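Side-chain contacts in peroxinectin A (Dictyostelium discoideum, PDB 6ERC), which uses hydrogen peroxide at a haem iron to oxidise phenolic donors and, as a secreted peroxidase, also iodide and thiocyanate: residues N294-T299 and E460-T465; I265-Y270 and R464-D469; T273-F278 and T453-I458. All coordinates share one frame; numbering follows the deposited sequence.

All three contacts are made by helix 452-467. Contacts 2 and 3 hold it to the same partner, helix 247-275, whereas contact 1 joins it to the short helix 294-300 beside the haem. The centre of contact 1 lies nearest the centre of the chain, about 12 Å away against about 15 Å for the other two. Its touching residues, like those of contact 2, are buried; in contact 3 Tyr455 is partly exposed. The chemistry differs too: a phenylalanine ring packed by a second ring and a glutamine stem in contact 1, a tyrosine between a hydroxyl and an arginine in contact 2, leucine on a tyrosine ring and an isoleucine in contact 3. Phe278 of contact 3 packs on Tyr267 and Arg466.

Contact 1 (N294-T299 and E460-T465); sequences NEFTTT and EQFFRT. With HEM (protoporphyrin IX containing Fe), chain F.
Phe296 and Gln461 mark the closest approach of the two helical segments, their CA atoms 6.9 Å apart. Phe296 points toward the facing helix, and a chi1 of 173° extends the ring in that direction. The ring is gripped in two ways. Over one face lies the aliphatic stem of Gln461: its CG sits 3.5 Å from the centroid of the Phe296 ring, almost on the ring normal, a CH-pi contact. Gln461 CB lies over the same face, toward its CD1-CE1 side, 3.3 Å from Phe296 CD1. The edge of Phe296 is turned toward the face of Phe462 in an offset edge-to-face pair, the planes 86° apart, with Phe296 CZ 3.6 Å from Phe462 CE2. Glutamine suits its place because its methylenes pad the phenyl face while the bend at chi2 (59°) keeps the amide above the ring, farther out than CG, with OE1 toward the Phe296 CB end, where it accepts a bond from Ser293 N and a weak one from Arg464 NH1. Arg464 is itself steadied by Glu460, which it clasps side-on, NE to OE2 at 2.8 Å. Were Phe296 replaced by alanine, the Gln461 methylenes would probably lose the ring beneath them and Phe462 its aromatic partner. The next residue, Thr297, turns to the haem instead: its OG1 donates to haem propionate oxygen O2D at 2.8 Å, so the helix that packs on 460-465 also holds the cofactor. Helix 70-80 also packs here, with Ile80 on Phe296 and Leu79 on Phe462, while Ile457 of helix 452-467 adds an aliphatic surface.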
loop_
_atom_site.group_PDB
_atom_site.type_symbol
_atom_site.label_atom_id
_atom_site.label_comp_id
_atom_site.label_asym_id
_atom_site.label_seq_id
_atom_site.Cartn_x
_atom_site.Cartn_y
_atom_site.Cartn_z
ATOM N N ASN A 294 -10.029 -9.015 -3.204
ATOM C CA ASN A 294 -10.408 -7.768 -3.854
ATOM C C ASN A 294 -10.833 -6.719 -2.839
ATOM O O ASN A 294 -10.564 -5.527 -3.027
ATOM C CB ASN A 294 -11.532 -8.028 -4.856
ATOM C CG ASN A 294 -11.526 -7.046 -6.001
ATOM O OD1 ASN A 294 -11.516 -5.832 -5.795
ATOM N ND2 ASN A 294 -11.515 -7.567 -7.223
ATOM N N GLU A 295 -11.482 -7.140 -1.754
ATOM C CA GLU A 295 -11.938 -6.187 -0.750
ATOM C C GLU A 295 -10.780 -5.651 0.080
ATOM O O GLU A 295 -10.832 -4.507 0.542
ATOM C CB GLU A 295 -12.980 -6.836 0.162
ATOM C CG GLU A 295 -14.229 -7.337 -0.555
ATOM C CD GLU A 295 -14.016 -8.676 -1.244
ATOM O OE1 GLU A 295 -12.854 -9.127 -1.331
ATOM O OE2 GLU A 295 -15.014 -9.279 -1.695
ATOM N N PHE A 296 -9.736 -6.459 0.278
ATOM C CA PHE A 296 -8.591 -6.026 1.074
ATOM C C PHE A 296 -7.903 -4.831 0.430
ATOM O O PHE A 296 -7.773 -3.765 1.041
ATOM C CB PHE A 296 -7.609 -7.189 1.246
ATOM C CG PHE A 296 -6.316 -6.807 1.923
ATOM C CD1 PHE A 296 -6.225 -6.765 3.305
ATOM C CD2 PHE A 296 -5.187 -6.506 1.176
ATOM C CE1 PHE A 296 -5.035 -6.418 3.930
ATOM C CE2 PHE A 296 -3.993 -6.160 1.797
ATOM C CZ PHE A 296 -3.920 -6.117 3.174
ATOM N N THR A 297 -7.456 -4.990 -0.815
ATOM C CA THR A 297 -6.698 -3.930 -1.463
ATOM C C THR A 297 -7.591 -2.789 -1.931
ATOM O O THR A 297 -7.174 -1.626 -1.892
ATOM C CB THR A 297 -5.901 -4.502 -2.640
ATOM O OG1 THR A 297 -5.018 -3.500 -3.153
ATOM C CG2 THR A 297 -6.814 -4.981 -3.757
ATOM N N THR A 298 -8.817 -3.089 -2.362
ATOM C CA THR A 298 -9.690 -2.050 -2.897
ATOM C C THR A 298 -10.349 -1.234 -1.791
ATOM O O THR A 298 -10.524 -0.020 -1.937
ATOM C CB THR A 298 -10.761 -2.674 -3.792
ATOM O OG1 THR A 298 -10.147 -3.556 -4.741
ATOM C CG2 THR A 298 -11.532 -1.593 -4.535
ATOM N N THR A 299 -10.717 -1.875 -0.678
ATOM C CA THR A 299 -11.555 -1.235 0.335
ATOM C C THR A 299 -10.847 -1.123 1.679
ATOM O O THR A 299 -10.542 -0.008 2.110
ATOM C CB THR A 299 -12.869 -2.008 0.470
ATOM O OG1 THR A 299 -13.397 -2.295 -0.832
ATOM C CG2 THR A 299 -13.889 -1.195 1.261
ATOM N N GLU A 460 -8.267 -11.129 8.036
ATOM C CA GLU A 460 -8.459 -12.321 7.218
ATOM C C GLU A 460 -7.383 -12.436 6.146
ATOM O O GLU A 460 -6.944 -13.544 5.815
ATOM C CB GLU A 460 -9.855 -12.294 6.593
ATOM C CG GLU A 460 -10.308 -13.626 6.007
ATOM C CD GLU A 460 -9.793 -13.869 4.600
ATOM O OE1 GLU A 460 -9.412 -12.891 3.922
ATOM O OE2 GLU A 460 -9.768 -15.042 4.172
ATOM N N GLN A 461 -6.938 -11.304 5.595
ATOM C CA GLN A 461 -5.930 -11.340 4.540
ATOM C C GLN A 461 -4.581 -11.795 5.085
ATOM O O GLN A 461 -3.989 -12.761 4.590
ATOM C CB GLN A 461 -5.805 -9.962 3.888
ATOM C CG GLN A 461 -4.765 -9.902 2.781
ATOM C CD GLN A 461 -5.059 -10.874 1.661
ATOM O OE1 GLN A 461 -6.007 -10.692 0.898
ATOM N NE2 GLN A 461 -4.254 -11.921 1.562
ATOM N N PHE A 462 -4.073 -11.104 6.107
ATOM C CA PHE A 462 -2.722 -11.379 6.576
ATOM C C PHE A 462 -2.599 -12.748 7.233
ATOM O O PHE A 462 -1.488 -13.278 7.330
ATOM C CB PHE A 462 -2.269 -10.279 7.533
ATOM C CG PHE A 462 -1.892 -9.003 6.837
ATOM C CD1 PHE A 462 -0.797 -8.960 5.990
ATOM C CD2 PHE A 462 -2.631 -7.849 7.023
ATOM C CE1 PHE A 462 -0.447 -7.792 5.344
ATOM C CE2 PHE A 462 -2.283 -6.678 6.380
ATOM C CZ PHE A 462 -1.190 -6.649 5.542
ATOM N N PHE A 463 -3.707 -13.342 7.676
ATOM C CA PHE A 463 -3.650 -14.736 8.092
ATOM C C PHE A 463 -3.274 -15.632 6.920
ATOM O O PHE A 463 -2.499 -16.583 7.076
ATOM C CB PHE A 463 -4.990 -15.170 8.679
ATOM C CG PHE A 463 -4.998 -16.585 9.173
ATOM C CD1 PHE A 463 -5.328 -17.627 8.325
ATOM C CD2 PHE A 463 -4.669 -16.874 10.486
ATOM C CE1 PHE A 463 -5.336 -18.930 8.778
ATOM C CE2 PHE A 463 -4.674 -18.173 10.944
ATOM C CZ PHE A 463 -5.008 -19.203 10.087
ATOM N N ARG A 464 -3.805 -15.335 5.733
ATOM C CA ARG A 464 -3.566 -16.193 4.581
ATOM C C ARG A 464 -2.184 -15.966 3.979
ATOM O O ARG A 464 -1.499 -16.934 3.629
ATOM C CB ARG A 464 -4.657 -15.975 3.531
ATOM C CG ARG A 464 -5.995 -16.584 3.928
ATOM C CD ARG A 464 -7.038 -16.471 2.828
ATOM N NE ARG A 464 -7.433 -15.088 2.578
ATOM C CZ ARG A 464 -6.972 -14.327 1.589
ATOM N NH1 ARG A 464 -7.409 -13.080 1.461
ATOM N NH2 ARG A 464 -6.086 -14.798 0.725
ATOM N N THR A 465 -1.746 -14.711 3.854
ATOM C CA THR A 465 -0.434 -14.460 3.260
ATOM C C THR A 465 0.716 -14.934 4.142
ATOM O O THR A 465 1.860 -14.946 3.678
ATOM C CB THR A 465 -0.252 -12.974 2.938
ATOM O OG1 THR A 465 -0.787 -12.173 3.996
ATOM C CG2 THR A 465 -0.939 -12.629 1.619
HETATM C CHA HEM F . -3.540 2.780 -3.902
HETATM C CHB HEM F . -1.367 7.073 -3.422
HETATM C CHC HEM F . -0.521 6.096 1.268
HETATM C CHD HEM F . -2.913 1.908 0.827
HETATM C C1A HEM F . -3.081 4.049 -4.157
HETATM C C2A HEM F . -3.279 4.787 -5.380
HETATM C C3A HEM F . -2.683 5.976 -5.256
HETATM C C4A HEM F . -2.082 6.025 -3.942
HETATM C CMA HEM F . -2.625 7.105 -6.308
HETATM C CAA HEM F . -4.064 4.262 -6.593
HETATM C CBA HEM F . -5.325 5.107 -6.700
HETATM C CGA HEM F . -6.389 4.348 -7.449
HETATM O O1A HEM F . -6.838 3.282 -6.954
HETATM O O2A HEM F . -6.800 4.816 -8.540
HETATM C C1B HEM F . -0.937 7.162 -2.120
HETATM C C2B HEM F . -0.184 8.264 -1.573
HETATM C C3B HEM F . 0.058 7.999 -0.278
HETATM C C4B HEM F . -0.541 6.717 0.034
HETATM C CMB HEM F . 0.230 9.486 -2.417
HETATM C CAB HEM F . 0.814 8.842 0.775
HETATM C CBB HEM F . 1.299 10.063 0.527
HETATM C C1C HEM F . -1.099 4.882 1.570
HETATM C C2C HEM F . -1.101 4.225 2.866
HETATM C C3C HEM F . -1.767 3.057 2.737
HETATM C C4C HEM F . -2.197 2.957 1.360
HETATM C CMC HEM F . -0.430 4.861 4.101
HETATM C CAC HEM F . -2.107 1.924 3.742
HETATM C CBC HEM F . -1.758 1.888 5.029
HETATM C C1D HEM F . -3.250 1.761 -0.497
HETATM C C2D HEM F . -3.861 0.594 -1.091
HETATM C C3D HEM F . -4.039 0.848 -2.391
HETATM C C4D HEM F . -3.534 2.169 -2.671
HETATM C CMD HEM F . -4.252 -0.683 -0.321
HETATM C CAD HEM F . -4.634 -0.084 -3.461
HETATM C CBD HEM F . -3.506 -1.040 -3.836
HETATM C CGD HEM F . -3.576 -1.422 -5.295
HETATM O O1D HEM F . -3.042 -0.656 -6.138
HETATM O O2D HEM F . -4.154 -2.488 -5.629
HETATM N NA HEM F . -2.344 4.834 -3.299
HETATM N NB HEM F . -1.139 6.235 -1.116
HETATM N NC HEM F . -1.776 4.078 0.678
HETATM N ND HEM F . -3.064 2.701 -1.490
HETATM FE FE HEM F . -2.065 4.420 -1.317
#

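Contact 2 (I265-Y270 and R464-D469); sequences ITYDEY and RTRAGD
Thr465 meets the far end of Tyr267: its OG1 lies 3.2 Å from Tyr267 OH, close enough for a hydrogen bond to be possible. The phenol has a firmer partner in Phe462 O, a carbonyl of the same helix, to which Tyr267 OH is hydrogen-bonded. A tyrosine suits this site because a hydrophobic ring reaches across from one helix to the other and delivers one polar atom to the opposite backbone. Next comes Arg466, which lies obliquely along the ring. Its CB rests 3.6 Å from Tyr267 CE2, and its CD stays near the same ring atom. The chain is extended until chi3 (83°) folds it back on the ring, bringing NH1 to 3.6 Å from Tyr267 CD2. The guanidinium and ring planes differ by 33°. The arginine packs with both its methylenes and part of its guanidinium, while NH2 is hydrogen-bonded to Pro279 O. Tyr270, farther along helix 247-275, touches the haem. The contact thus ties that long helix to the C-terminal end of helix 452-467, within the mainly helical framework around the haem that marks the animal haem peroxidases.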
loop_
_atom_site.group_PDB
_atom_site.type_symbol
_atom_site.label_atom_id
_atom_site.label_comp_id
_atom_site.label_asym_id
_atom_site.label_seq_id
_atom_site.Cartn_x
_atom_site.Cartn_y
_atom_site.Cartn_z
ATOM N N ILE A 265 8.780 -7.429 10.773
ATOM C CA ILE A 265 8.283 -6.114 11.173
ATOM C C ILE A 265 6.777 -6.030 10.962
ATOM O O ILE A 265 6.056 -5.415 11.758
ATOM C CB ILE A 265 9.028 -5.006 10.402
ATOM C CG1 ILE A 265 10.473 -4.903 10.897
ATOM C CG2 ILE A 265 8.315 -3.660 10.555
ATOM C CD1 ILE A 265 11.361 -4.047 10.033
ATOM N N THR A 266 6.277 -6.648 9.893
ATOM C CA THR A 266 4.849 -6.594 9.611
ATOM C C THR A 266 4.046 -7.298 10.701
ATOM O O THR A 266 3.081 -6.738 11.233
ATOM C CB THR A 266 4.566 -7.215 8.242
ATOM O OG1 THR A 266 5.265 -6.477 7.230
ATOM C CG2 THR A 266 3.072 -7.199 7.933
ATOM N N TYR A 267 4.433 -8.523 11.053
ATOM C CA TYR A 267 3.618 -9.354 11.930
ATOM C C TYR A 267 3.988 -9.244 13.404
ATOM O O TYR A 267 3.215 -9.709 14.249
ATOM C CB TYR A 267 3.712 -10.819 11.501
ATOM C CG TYR A 267 2.906 -11.133 10.262
ATOM C CD1 TYR A 267 3.252 -10.594 9.030
ATOM C CD2 TYR A 267 1.801 -11.969 10.323
ATOM C CE1 TYR A 267 2.518 -10.877 7.897
ATOM C CE2 TYR A 267 1.063 -12.259 9.193
ATOM C CZ TYR A 267 1.428 -11.711 7.983
ATOM O OH TYR A 267 0.699 -11.997 6.852
ATOM N N ASP A 268 5.138 -8.661 13.737
ATOM C CA ASP A 268 5.498 -8.434 15.131
ATOM C C ASP A 268 5.286 -6.994 15.573
ATOM O O ASP A 268 5.061 -6.752 16.763
ATOM C CB ASP A 268 6.962 -8.818 15.383
ATOM C CG ASP A 268 7.170 -10.321 15.463
ATOM O OD1 ASP A 268 6.188 -11.076 15.300
ATOM O OD2 ASP A 268 8.321 -10.747 15.701
ATOM N N GLU A 269 5.342 -6.037 14.647
ATOM C CA GLU A 269 5.193 -4.626 14.975
ATOM C C GLU A 269 3.982 -3.989 14.310
ATOM O O GLU A 269 3.142 -3.405 15.002
ATOM C CB GLU A 269 6.467 -3.860 14.583
ATOM C CG GLU A 269 7.670 -4.187 15.443
ATOM C CD GLU A 269 8.905 -3.401 15.044
ATOM O OE1 GLU A 269 9.561 -3.779 14.049
ATOM O OE2 GLU A 269 9.217 -2.399 15.721
ATOM N N TYR A 270 3.861 -4.093 12.985
ATOM C CA TYR A 270 2.829 -3.344 12.272
ATOM C C TYR A 270 1.433 -3.840 12.628
ATOM O O TYR A 270 0.577 -3.062 13.062
ATOM C CB TYR A 270 3.063 -3.436 10.761
ATOM C CG TYR A 270 2.068 -2.632 9.954
ATOM C CD1 TYR A 270 2.219 -1.260 9.798
ATOM C CD2 TYR A 270 0.977 -3.243 9.355
ATOM C CE1 TYR A 270 1.314 -0.522 9.067
ATOM C CE2 TYR A 270 0.064 -2.510 8.621
ATOM C CZ TYR A 270 0.240 -1.152 8.482
ATOM O OH TYR A 270 -0.664 -0.415 7.755
ATOM N N ARG A 464 -3.805 -15.335 5.733
ATOM C CA ARG A 464 -3.566 -16.193 4.581
ATOM C C ARG A 464 -2.184 -15.966 3.979
ATOM O O ARG A 464 -1.499 -16.934 3.629
ATOM C CB ARG A 464 -4.657 -15.975 3.531
ATOM C CG ARG A 464 -5.995 -16.584 3.928
ATOM C CD ARG A 464 -7.038 -16.471 2.828
ATOM N NE ARG A 464 -7.433 -15.088 2.578
ATOM C CZ ARG A 464 -6.972 -14.327 1.589
ATOM N NH1 ARG A 464 -7.409 -13.080 1.461
ATOM N NH2 ARG A 464 -6.086 -14.798 0.725
ATOM N N THR A 465 -1.746 -14.711 3.854
ATOM C CA THR A 465 -0.434 -14.460 3.260
ATOM C C THR A 465 0.716 -14.934 4.142
ATOM O O THR A 465 1.860 -14.946 3.678
ATOM C CB THR A 465 -0.252 -12.974 2.938
ATOM O OG1 THR A 465 -0.787 -12.173 3.996
ATOM C CG2 THR A 465 -0.939 -12.629 1.619
ATOM N N ARG A 466 0.446 -15.316 5.389
ATOM C CA ARG A 466 1.413 -16.017 6.224
ATOM C C ARG A 466 1.228 -17.528 6.164
ATOM O O ARG A 466 2.193 -18.264 5.930
ATOM C CB ARG A 466 1.301 -15.539 7.678
ATOM C CG ARG A 466 2.111 -16.365 8.664
ATOM C CD ARG A 466 2.213 -15.696 10.026
ATOM N NE ARG A 466 1.042 -15.950 10.862
ATOM C CZ ARG A 466 0.887 -15.487 12.101
ATOM N NH1 ARG A 466 1.829 -14.737 12.661
ATOM N NH2 ARG A 466 -0.211 -15.772 12.785
ATOM N N ALA A 467 -0.003 -18.006 6.362
ATOM C CA ALA A 467 -0.252 -19.443 6.397
ATOM C C ALA A 467 -0.076 -20.083 5.027
ATOM O O ALA A 467 0.367 -21.234 4.937
ATOM C CB ALA A 467 -1.657 -19.712 6.932
ATOM N N GLY A 468 -0.420 -19.369 3.960
ATOM C CA GLY A 468 -0.273 -19.893 2.619
ATOM C C GLY A 468 1.094 -19.714 2.005
ATOM O O GLY A 468 1.291 -20.065 0.838
ATOM N N ASP A 469 2.051 -19.178 2.757
ATOM C CA ASP A 469 3.393 -18.920 2.255
ATOM C C ASP A 469 4.304 -20.086 2.628
ATOM O O ASP A 469 4.530 -20.354 3.814
ATOM C CB ASP A 469 3.934 -17.606 2.818
ATOM C CG ASP A 469 5.223 -17.173 2.153
ATOM O OD1 ASP A 469 5.804 -17.969 1.386
ATOM O OD2 ASP A 469 5.655 -16.027 2.391
#

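Contact 3 (T273-F278 and T453-I458); sequences TTLGSF and TFYLII
Leu275, toward the C-terminal end of the long helix 247-275, packs against Tyr455 and Ile458 of helix 452-467 in a helix-to-helix contact of the animal haem peroxidase fold. Tyr455 and Ile458 stand about one turn apart and so present a common surface. Leu275 CB lies 3.6 Å from Tyr455 CE2, and its CD2 methyl comes equally near Tyr455 CD2. The same methyl reaches toward the isoleucine, with Leu275 CD2 4.3 Å from Ile458 CG2. Tyr455 swings across to the other helix because its CG is anti to the backbone N (chi1 -178°). Its edge also meets a main-chain atom: Leu275 O lies in the ring plane, 3.3 Å from Tyr455 CE2. That carbonyl has a weak hydrogen bond from Ser448 OG. Gly276 then leaves helical geometry at a phi of 84°, where a side-chain carbon would collide with the carbonyl oxygen of Leu275; a residue without a side chain fits the turn. Leucine suits its place because CB and CD2 together lie along the tyrosine ring while CD2 also reaches Ile458. With no hydrogen bond between the segments, the contact rests on shape and dispersion, helped perhaps by the slightly positive ring hydrogens facing the carbonyl oxygen.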
loop_
_atom_site.group_PDB
_atom_site.type_symbol
_atom_site.label_atom_id
_atom_site.label_comp_id
_atom_site.label_asym_id
_atom_site.label_seq_id
_atom_site.Cartn_x
_atom_site.Cartn_y
_atom_site.Cartn_z
ATOM N N THR A 273 0.066 -3.298 16.035
ATOM C CA THR A 273 -0.351 -1.907 16.192
ATOM C C THR A 273 -1.696 -1.656 15.519
ATOM O O THR A 273 -2.559 -0.971 16.081
ATOM C CB THR A 273 0.717 -0.972 15.618
ATOM O OG1 THR A 273 1.940 -1.134 16.350
ATOM C CG2 THR A 273 0.271 0.485 15.700
ATOM N N THR A 274 -1.893 -2.203 14.319
ATOM C CA THR A 274 -3.129 -1.963 13.581
ATOM C C THR A 274 -4.313 -2.662 14.239
ATOM O O THR A 274 -5.385 -2.068 14.405
ATOM C CB THR A 274 -2.974 -2.439 12.137
ATOM O OG1 THR A 274 -1.837 -1.805 11.541
ATOM C CG2 THR A 274 -4.217 -2.106 11.327
ATOM N N LEU A 275 -4.139 -3.926 14.613
ATOM C CA LEU A 275 -5.221 -4.753 15.127
ATOM C C LEU A 275 -5.156 -4.958 16.635
ATOM O O LEU A 275 -5.983 -5.695 17.178
ATOM C CB LEU A 275 -5.205 -6.117 14.432
ATOM C CG LEU A 275 -5.139 -6.093 12.903
ATOM C CD1 LEU A 275 -5.042 -7.511 12.360
ATOM C CD2 LEU A 275 -6.342 -5.371 12.304
ATOM N N GLY A 276 -4.200 -4.334 17.321
ATOM C CA GLY A 276 -4.032 -4.508 18.745
ATOM C C GLY A 276 -3.219 -5.729 19.131
ATOM O O GLY A 276 -2.525 -5.704 20.150
ATOM N N SER A 277 -3.299 -6.796 18.346
ATOM C CA SER A 277 -2.476 -7.983 18.539
ATOM C C SER A 277 -2.532 -8.802 17.255
ATOM O O SER A 277 -3.042 -8.341 16.228
ATOM C CB SER A 277 -2.950 -8.793 19.750
ATOM O OG SER A 277 -4.204 -9.398 19.498
ATOM N N PHE A 278 -2.001 -10.019 17.311
ATOM C CA PHE A 278 -2.125 -10.959 16.204
ATOM C C PHE A 278 -1.704 -12.345 16.676
ATOM O O PHE A 278 -0.691 -12.477 17.374
ATOM C CB PHE A 278 -1.278 -10.518 15.009
ATOM C CG PHE A 278 -1.737 -11.093 13.699
ATOM C CD1 PHE A 278 -2.847 -10.575 13.052
ATOM C CD2 PHE A 278 -1.064 -12.155 13.120
ATOM C CE1 PHE A 278 -3.276 -11.104 11.848
ATOM C CE2 PHE A 278 -1.489 -12.688 11.915
ATOM C CZ PHE A 278 -2.595 -12.162 11.279
ATOM N N THR A 453 -15.399 -3.618 10.558
ATOM C CA THR A 453 -15.437 -4.157 9.203
ATOM C C THR A 453 -14.034 -4.247 8.612
ATOM O O THR A 453 -13.588 -5.322 8.194
ATOM C CB THR A 453 -16.343 -3.294 8.325
ATOM O OG1 THR A 453 -17.644 -3.223 8.917
ATOM C CG2 THR A 453 -16.461 -3.889 6.930
ATOM N N PHE A 454 -13.324 -3.119 8.559
ATOM C CA PHE A 454 -11.964 -3.131 8.033
ATOM C C PHE A 454 -11.071 -4.068 8.840
ATOM O O PHE A 454 -10.207 -4.752 8.281
ATOM C CB PHE A 454 -11.395 -1.710 8.027
ATOM C CG PHE A 454 -11.931 -0.831 6.921
ATOM C CD1 PHE A 454 -12.935 -1.273 6.072
ATOM C CD2 PHE A 454 -11.411 0.438 6.725
ATOM C CE1 PHE A 454 -13.409 -0.462 5.058
ATOM C CE2 PHE A 454 -11.884 1.251 5.713
ATOM C CZ PHE A 454 -12.883 0.800 4.879
ATOM N N TYR A 455 -11.270 -4.116 10.159
ATOM C CA TYR A 455 -10.512 -5.036 10.999
ATOM C C TYR A 455 -10.638 -6.469 10.494
ATOM O O TYR A 455 -9.641 -7.187 10.359
ATOM C CB TYR A 455 -11.007 -4.929 12.442
ATOM C CG TYR A 455 -10.282 -5.795 13.443
ATOM C CD1 TYR A 455 -10.572 -7.147 13.563
ATOM C CD2 TYR A 455 -9.328 -5.253 14.290
ATOM C CE1 TYR A 455 -9.920 -7.936 14.486
ATOM C CE2 TYR A 455 -8.671 -6.035 15.217
ATOM C CZ TYR A 455 -8.971 -7.376 15.312
ATOM O OH TYR A 455 -8.318 -8.158 16.238
ATOM N N LEU A 456 -11.869 -6.899 10.205
ATOM C CA LEU A 456 -12.096 -8.282 9.801
ATOM C C LEU A 456 -11.443 -8.582 8.457
ATOM O O LEU A 456 -10.855 -9.654 8.274
ATOM C CB LEU A 456 -13.597 -8.566 9.751
ATOM C CG LEU A 456 -14.028 -10.035 9.729
ATOM C CD1 LEU A 456 -15.410 -10.179 10.345
ATOM C CD2 LEU A 456 -14.020 -10.602 8.316
ATOM N N ILE A 457 -11.532 -7.651 7.505
ATOM C CA ILE A 457 -10.957 -7.888 6.184
ATOM C C ILE A 457 -9.436 -7.944 6.267
ATOM O O ILE A 457 -8.795 -8.786 5.625
ATOM C CB ILE A 457 -11.435 -6.806 5.197
ATOM C CG1 ILE A 457 -12.961 -6.835 5.072
ATOM C CG2 ILE A 457 -10.799 -7.008 3.823
ATOM C CD1 ILE A 457 -13.552 -5.592 4.448
ATOM N N ILE A 458 -8.832 -7.053 7.055
ATOM C CA ILE A 458 -7.380 -7.036 7.177
ATOM C C ILE A 458 -6.896 -8.278 7.917
ATOM O O ILE A 458 -5.940 -8.940 7.497
ATOM C CB ILE A 458 -6.917 -5.744 7.874
ATOM C CG1 ILE A 458 -7.248 -4.531 7.002
ATOM C CG2 ILE A 458 -5.418 -5.793 8.150
ATOM C CD1 ILE A 458 -7.120 -3.204 7.720
#